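Local coordinates for protein 3'-5'-exonuclease (Saccharomyces cerevisiae, PDB 3E2V) that probably cleaves DNA as a metal-dependent nuclease of the TatD family, nicking double strands and trimming them from the 3' end, at residues A[252-257]-A[299-304]; A[13-18]-A[387-392]. One frame throughout, in Å; residues are numbered along the deposited sequence.

Contact 1 holds the magnesium ion, bound by His253 and Asp303; contact 2 packs the first strand of the barrel against the C-terminal helix. Their centres lie about 12 Å apart. Strands 14-16 and 298-300 are the first and last of the eight parallel strands, and a probable hydrogen bond of 2.6 Å from Thr302 OG1 to Asp16 OD2 ties residues 13-18 to 299-304. Leu299 CD2 also packs on Thr388 OG1 at 3.5 Å. Ile17 lies between the two contacts: its CG2 touches Thr388 and Phe392, while the nearest atoms of its side chain come to about 5 Å from the His253 side chain and about 9 Å from the magnesium ion.

Contact 1: residues A[252-257]-A[299-304]; sequences VHSFTG and LLETDA. With MG (magnesium ion), chain E.
His253 and Glu301 meet with ring and carboxylate planes nearly parallel (9° apart) but stepped, while the side chains cross at about a right angle. The imidazole CG lies anti to the backbone N (chi1 162°), and ND1, coming from above the carboxylate plane, donates to Glu301 OE2 at 2.9 Å. Ser254 N gives the same oxygen a second bond of 2.8 Å, close to straight. Both donors come on the syn side of OE2 but from opposite faces of the carboxylate plane, a two-bond grip that fixes the imidazole and the backbone next to it together. The other oxygen, OE1, is held by Asn277. Ser254 CB covers one imidazole face over its centre, and Phe200 stacks on the ring.

With ND1 engaged, NE2, across CE1 from it, binds the magnesium ion at 2.2 Å. Asp303 OD1 is a second protein ligand; it lies near the imidazole plane, 3.3 Å from His253 CE1, and accepts a bond from Asn20. The aspartate carboxylate is turned 65° from the ring. Its OD2 takes a bond of 2.8 Å from water 1, itself a metal ligand; three further waters, water 4 at a long 2.6 Å from the magnesium ion, make six. Glu301 is thus a second-shell carboxylate, likely to polarise the imidazole towards its metal. A histidine and an aspartate after barrel strands, holding a metal, are characteristic of the metallo-dependent hydrolase (amidohydrolase) TIM barrel.

Contact 2: residues A[13-18]-A[387-392]; sequences KYYDIG and TTCKIF
Tyr15 reaches from strand 14-16 to residues 387-392 at the end of helix 377-392, its ring crossing three of them in turn. CB starts the contact beside Thr388 CG2 at 3.7 Å. With CG anti to the backbone N (chi1 -163°), CG comes to lie under that methyl, 3.4 Å from CG2. The methyl sits over one ring face, displaced from the centre, as a CH-pi contact 3.6 Å from CG2 to the Tyr15 ring centroid. CD2 and, farther off, CE2 lie under it too. CD1 has Cys389 SG 3.9 Å away, a sulfur-aromatic contact in plane at the ring edge. CE1 passes Cys389 CA, CZ approaches Phe392 CB, and the tip, OH, lies 3.3 Å from Phe392 CB and hydrogen-bonds to Gly393 O just beyond the helix. An alanine at Tyr15 would probably leave the Thr388 methyl and Cys389 sulfur beside a gap and Gly393 O without its hydroxyl mate.

Ile17 CG2 presses on the same Thr388 methyl, 3.4 Å from CG2 to CG2, and touches Phe392 CE2. Water 5 donates to Tyr15 O and to Thr388 OG1, at 2.8 Å for the latter, whose hydroxyl also bonds to Thr384 O. Between residues 13-18 and 387-392 themselves there is no direct hydrogen bond: methyl, ring and sulfur surfaces make the join, while the buried polar atoms of Tyr15 and Thr388 are satisfied by a water and by backbone carbonyls.

Contact 1: residues A[252-257]-A[299-304]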
loop_
_atom_site.group_PDB
_atom_site.type_symbol
_atom_site.label_atom_id
_atom_site.label_comp_id
_atom_site.label_asym_id
_atom_site.label_seq_id
_atom_site.Cartn_x
_atom_site.Cartn_y
_atom_site.Cartn_z
ATOM N N VAL A 252 5.955 -5.859 -0.508
ATOM C CA VAL A 252 4.717 -6.591 -0.705
ATOM C C VAL A 252 3.722 -6.183 0.380
ATOM O O VAL A 252 3.795 -6.665 1.518
ATOM C CB VAL A 252 4.964 -8.134 -0.721
ATOM C CG1 VAL A 252 3.646 -8.891 -1.025
ATOM C CG2 VAL A 252 6.072 -8.519 -1.715
ATOM N N HIS A 253 2.793 -5.307 0.002
ATOM C CA HIS A 253 1.793 -4.684 0.894
ATOM C C HIS A 253 0.786 -5.707 1.410
ATOM O O HIS A 253 0.424 -6.664 0.712
ATOM C CB HIS A 253 1.100 -3.516 0.102
ATOM C CG HIS A 253 -0.217 -3.012 0.638
ATOM N ND1 HIS A 253 -0.388 -2.531 1.924
ATOM C CD2 HIS A 253 -1.411 -2.827 0.009
ATOM C CE1 HIS A 253 -1.636 -2.115 2.078
ATOM N NE2 HIS A 253 -2.281 -2.292 0.935
ATOM N N SER A 254 0.340 -5.514 2.646
ATOM C CA SER A 254 -0.855 -6.207 3.141
ATOM C C SER A 254 -0.801 -7.729 2.942
ATOM O O SER A 254 -1.714 -8.331 2.372
ATOM C CB SER A 254 -2.111 -5.613 2.477
ATOM O OG SER A 254 -3.277 -6.045 3.172
ATOM N N PHE A 255 0.292 -8.339 3.401
ATOM C CA PHE A 255 0.500 -9.761 3.195
ATOM C C PHE A 255 -0.400 -10.634 4.067
ATOM O O PHE A 255 -0.411 -10.495 5.295
ATOM C CB PHE A 255 1.954 -10.128 3.473
ATOM C CG PHE A 255 2.230 -11.585 3.268
ATOM C CD1 PHE A 255 2.303 -12.100 1.973
ATOM C CD2 PHE A 255 2.367 -12.453 4.348
ATOM C CE1 PHE A 255 2.549 -13.456 1.753
ATOM C CE2 PHE A 255 2.608 -13.829 4.122
ATOM C CZ PHE A 255 2.697 -14.312 2.829
ATOM N N THR A 256 -1.119 -11.566 3.431
ATOM C CA THR A 256 -2.002 -12.484 4.172
ATOM C C THR A 256 -1.861 -13.932 3.689
ATOM O O THR A 256 -2.737 -14.773 3.953
ATOM C CB THR A 256 -3.486 -12.079 4.040
ATOM O OG1 THR A 256 -3.860 -12.152 2.666
ATOM C CG2 THR A 256 -3.732 -10.659 4.572
ATOM N N GLY A 257 -0.761 -14.223 2.998
ATOM C CA GLY A 257 -0.541 -15.539 2.407
ATOM C C GLY A 257 -0.043 -16.619 3.356
ATOM O O GLY A 257 0.069 -16.434 4.574
ATOM N N LEU A 299 7.476 -4.592 7.562
ATOM C CA LEU A 299 7.022 -3.203 7.647
ATOM C C LEU A 299 5.609 -3.163 8.188
ATOM O O LEU A 299 4.835 -4.090 7.965
ATOM C CB LEU A 299 7.062 -2.531 6.270
ATOM C CG LEU A 299 8.409 -2.650 5.552
ATOM C CD1 LEU A 299 8.295 -1.997 4.190
ATOM C CD2 LEU A 299 9.566 -2.030 6.360
ATOM N N LEU A 300 5.284 -2.105 8.930
ATOM C CA LEU A 300 3.971 -2.005 9.572
ATOM C C LEU A 300 3.065 -1.059 8.797
ATOM O O LEU A 300 3.517 -0.060 8.217
ATOM C CB LEU A 300 4.138 -1.477 11.002
ATOM C CG LEU A 300 4.958 -2.342 11.954
ATOM C CD1 LEU A 300 5.202 -1.604 13.282
ATOM C CD2 LEU A 300 4.184 -3.621 12.190
ATOM N N GLU A 301 1.768 -1.360 8.826
ATOM C CA GLU A 301 0.762 -0.566 8.123
ATOM C C GLU A 301 -0.574 -0.834 8.751
ATOM O O GLU A 301 -0.757 -1.861 9.428
ATOM C CB GLU A 301 0.685 -0.914 6.629
ATOM C CG GLU A 301 1.064 -2.354 6.312
ATOM C CD GLU A 301 0.506 -2.828 4.974
ATOM O OE1 GLU A 301 -0.718 -2.717 4.768
ATOM O OE2 GLU A 301 1.290 -3.327 4.152
ATOM N N THR A 302 -1.508 0.095 8.547
ATOM C CA THR A 302 -2.880 -0.128 9.021
ATOM C C THR A 302 -3.831 -0.584 7.919
ATOM O O THR A 302 -4.802 -1.308 8.182
ATOM C CB THR A 302 -3.526 1.128 9.670
ATOM O OG1 THR A 302 -3.568 2.212 8.722
ATOM C CG2 THR A 302 -2.814 1.529 10.957
ATOM N N ASP A 303 -3.575 -0.165 6.675
ATOM C CA ASP A 303 -4.563 -0.307 5.581
ATOM C C ASP A 303 -5.849 0.458 5.885
ATOM O O ASP A 303 -6.896 0.182 5.277
ATOM C CB ASP A 303 -4.851 -1.784 5.237
ATOM C CG ASP A 303 -5.268 -1.963 3.797
ATOM O OD1 ASP A 303 -4.701 -1.262 2.920
ATOM O OD2 ASP A 303 -6.159 -2.807 3.536
ATOM N N ALA A 304 -5.760 1.439 6.789
ATOM C CA ALA A 304 -6.960 2.219 7.152
ATOM C C ALA A 304 -7.634 2.753 5.867
ATOM O O ALA A 304 -6.950 3.206 4.937
ATOM C CB ALA A 304 -6.588 3.330 8.063
HETATM MG MG MG E . -4.476 -2.049 0.824
HETATM O O HOH W 1 -5.077 -3.928 1.212
HETATM O O HOH W 2 -6.463 -1.572 0.553
HETATM O O HOH W 3 -4.084 -0.161 0.105
HETATM O O HOH W 4 -4.410 -3.111 -1.523
#

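Contact 2: residues A[13-18]-A[387-392]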
loop_
_atom_site.group_PDB
_atom_site.type_symbol
_atom_site.label_atom_id
_atom_site.label_comp_id
_atom_site.label_asym_id
_atom_site.label_seq_id
_atom_site.Cartn_x
_atom_site.Cartn_y
_atom_site.Cartn_z
ATOM N N LYS A 13 8.091 5.886 17.295
ATOM C CA LYS A 13 7.814 6.502 15.992
ATOM C C LYS A 13 7.251 5.445 15.056
ATOM O O LYS A 13 7.845 4.386 14.886
ATOM C CB LYS A 13 9.082 7.110 15.377
ATOM C CG LYS A 13 9.795 8.154 16.240
ATOM C CD LYS A 13 11.081 8.589 15.555
ATOM C CE LYS A 13 12.046 9.270 16.532
ATOM N NZ LYS A 13 13.386 9.484 15.903
ATOM N N TYR A 14 6.103 5.741 14.442
ATOM C CA TYR A 14 5.488 4.827 13.453
ATOM C C TYR A 14 5.414 5.462 12.074
ATOM O O TYR A 14 5.259 6.676 11.938
ATOM C CB TYR A 14 4.067 4.432 13.877
ATOM C CG TYR A 14 3.942 3.856 15.266
ATOM C CD1 TYR A 14 4.382 2.552 15.544
ATOM C CD2 TYR A 14 3.336 4.582 16.286
ATOM C CE1 TYR A 14 4.262 2.016 16.818
ATOM C CE2 TYR A 14 3.200 4.046 17.584
ATOM C CZ TYR A 14 3.675 2.772 17.840
ATOM O OH TYR A 14 3.526 2.241 19.105
ATOM N N TYR A 15 5.501 4.608 11.053
ATOM C CA TYR A 15 5.464 5.026 9.665
ATOM C C TYR A 15 4.478 4.092 8.981
ATOM O O TYR A 15 4.808 2.930 8.678
ATOM C CB TYR A 15 6.859 4.879 9.067
ATOM C CG TYR A 15 7.154 5.608 7.784
ATOM C CD1 TYR A 15 8.407 6.191 7.621
ATOM C CD2 TYR A 15 6.246 5.667 6.716
ATOM C CE1 TYR A 15 8.750 6.834 6.463
ATOM C CE2 TYR A 15 6.584 6.351 5.520
ATOM C CZ TYR A 15 7.863 6.915 5.428
ATOM O OH TYR A 15 8.289 7.595 4.310
ATOM N N ASP A 16 3.252 4.586 8.769
ATOM C CA ASP A 16 2.192 3.743 8.200
ATOM C C ASP A 16 2.380 3.677 6.696
ATOM O O ASP A 16 2.181 4.679 6.010
ATOM C CB ASP A 16 0.821 4.335 8.551
ATOM C CG ASP A 16 -0.350 3.432 8.174
ATOM O OD1 ASP A 16 -0.182 2.446 7.407
ATOM O OD2 ASP A 16 -1.471 3.732 8.662
ATOM N N ILE A 17 2.780 2.517 6.177
ATOM C CA ILE A 17 3.039 2.405 4.723
ATOM C C ILE A 17 1.778 2.154 3.915
ATOM O O ILE A 17 1.854 2.077 2.691
ATOM C CB ILE A 17 4.115 1.333 4.374
ATOM C CG1 ILE A 17 3.601 -0.088 4.608
ATOM C CG2 ILE A 17 5.378 1.605 5.187
ATOM C CD1 ILE A 17 4.380 -1.173 3.847
ATOM N N GLY A 18 0.628 2.088 4.596
ATOM C CA GLY A 18 -0.623 1.735 3.934
ATOM C C GLY A 18 -1.798 2.561 4.393
ATOM O O GLY A 18 -2.727 2.046 5.025
ATOM N N THR A 387 13.944 0.942 9.163
ATOM C CA THR A 387 13.841 0.245 7.884
ATOM C C THR A 387 12.873 0.955 6.932
ATOM O O THR A 387 13.174 1.125 5.743
ATOM C CB THR A 387 13.463 -1.218 8.102
ATOM O OG1 THR A 387 14.479 -1.821 8.924
ATOM C CG2 THR A 387 13.430 -1.961 6.785
ATOM N N THR A 388 11.727 1.394 7.455
ATOM C CA THR A 388 10.748 2.067 6.615
ATOM C C THR A 388 11.280 3.400 6.092
ATOM O O THR A 388 11.094 3.737 4.919
ATOM C CB THR A 388 9.421 2.274 7.369
ATOM O OG1 THR A 388 8.987 1.014 7.899
ATOM C CG2 THR A 388 8.333 2.764 6.423
ATOM N N CYS A 389 11.932 4.162 6.969
ATOM C CA CYS A 389 12.525 5.439 6.551
ATOM C C CYS A 389 13.544 5.246 5.433
ATOM O O CYS A 389 13.613 6.054 4.514
ATOM C CB CYS A 389 13.184 6.167 7.713
ATOM S SG CYS A 389 12.035 6.887 8.873
ATOM N N LYS A 390 14.348 4.194 5.518
ATOM C CA LYS A 390 15.345 3.924 4.472
ATOM C C LYS A 390 14.670 3.665 3.128
ATOM O O LYS A 390 15.139 4.103 2.076
ATOM C CB LYS A 390 16.266 2.761 4.865
ATOM C CG LYS A 390 17.312 3.128 5.944
ATOM C CD LYS A 390 18.418 2.070 6.089
ATOM C CE LYS A 390 17.950 0.795 6.761
ATOM N NZ LYS A 390 19.103 -0.124 7.020
ATOM N N ILE A 391 13.539 2.976 3.168
ATOM C CA ILE A 391 12.853 2.627 1.928
ATOM C C ILE A 391 12.139 3.822 1.286
ATOM O O ILE A 391 12.316 4.083 0.097
ATOM C CB ILE A 391 11.841 1.489 2.159
ATOM C CG1 ILE A 391 12.576 0.207 2.580
ATOM C CG2 ILE A 391 11.009 1.229 0.902
ATOM C CD1 ILE A 391 11.628 -0.911 3.074
ATOM N N PHE A 392 11.341 4.543 2.074
ATOM C CA PHE A 392 10.451 5.561 1.522
ATOM C C PHE A 392 10.924 7.002 1.734
ATOM O O PHE A 392 10.465 7.921 1.047
ATOM C CB PHE A 392 9.036 5.355 2.051
ATOM C CG PHE A 392 8.416 4.062 1.612
ATOM C CD1 PHE A 392 8.106 3.862 0.277
ATOM C CD2 PHE A 392 8.119 3.048 2.527
ATOM C CE1 PHE A 392 7.521 2.680 -0.159
ATOM C CE2 PHE A 392 7.537 1.859 2.111
ATOM C CZ PHE A 392 7.244 1.658 0.768
HETATM O O HOH W 5 6.461 0.517 9.105
#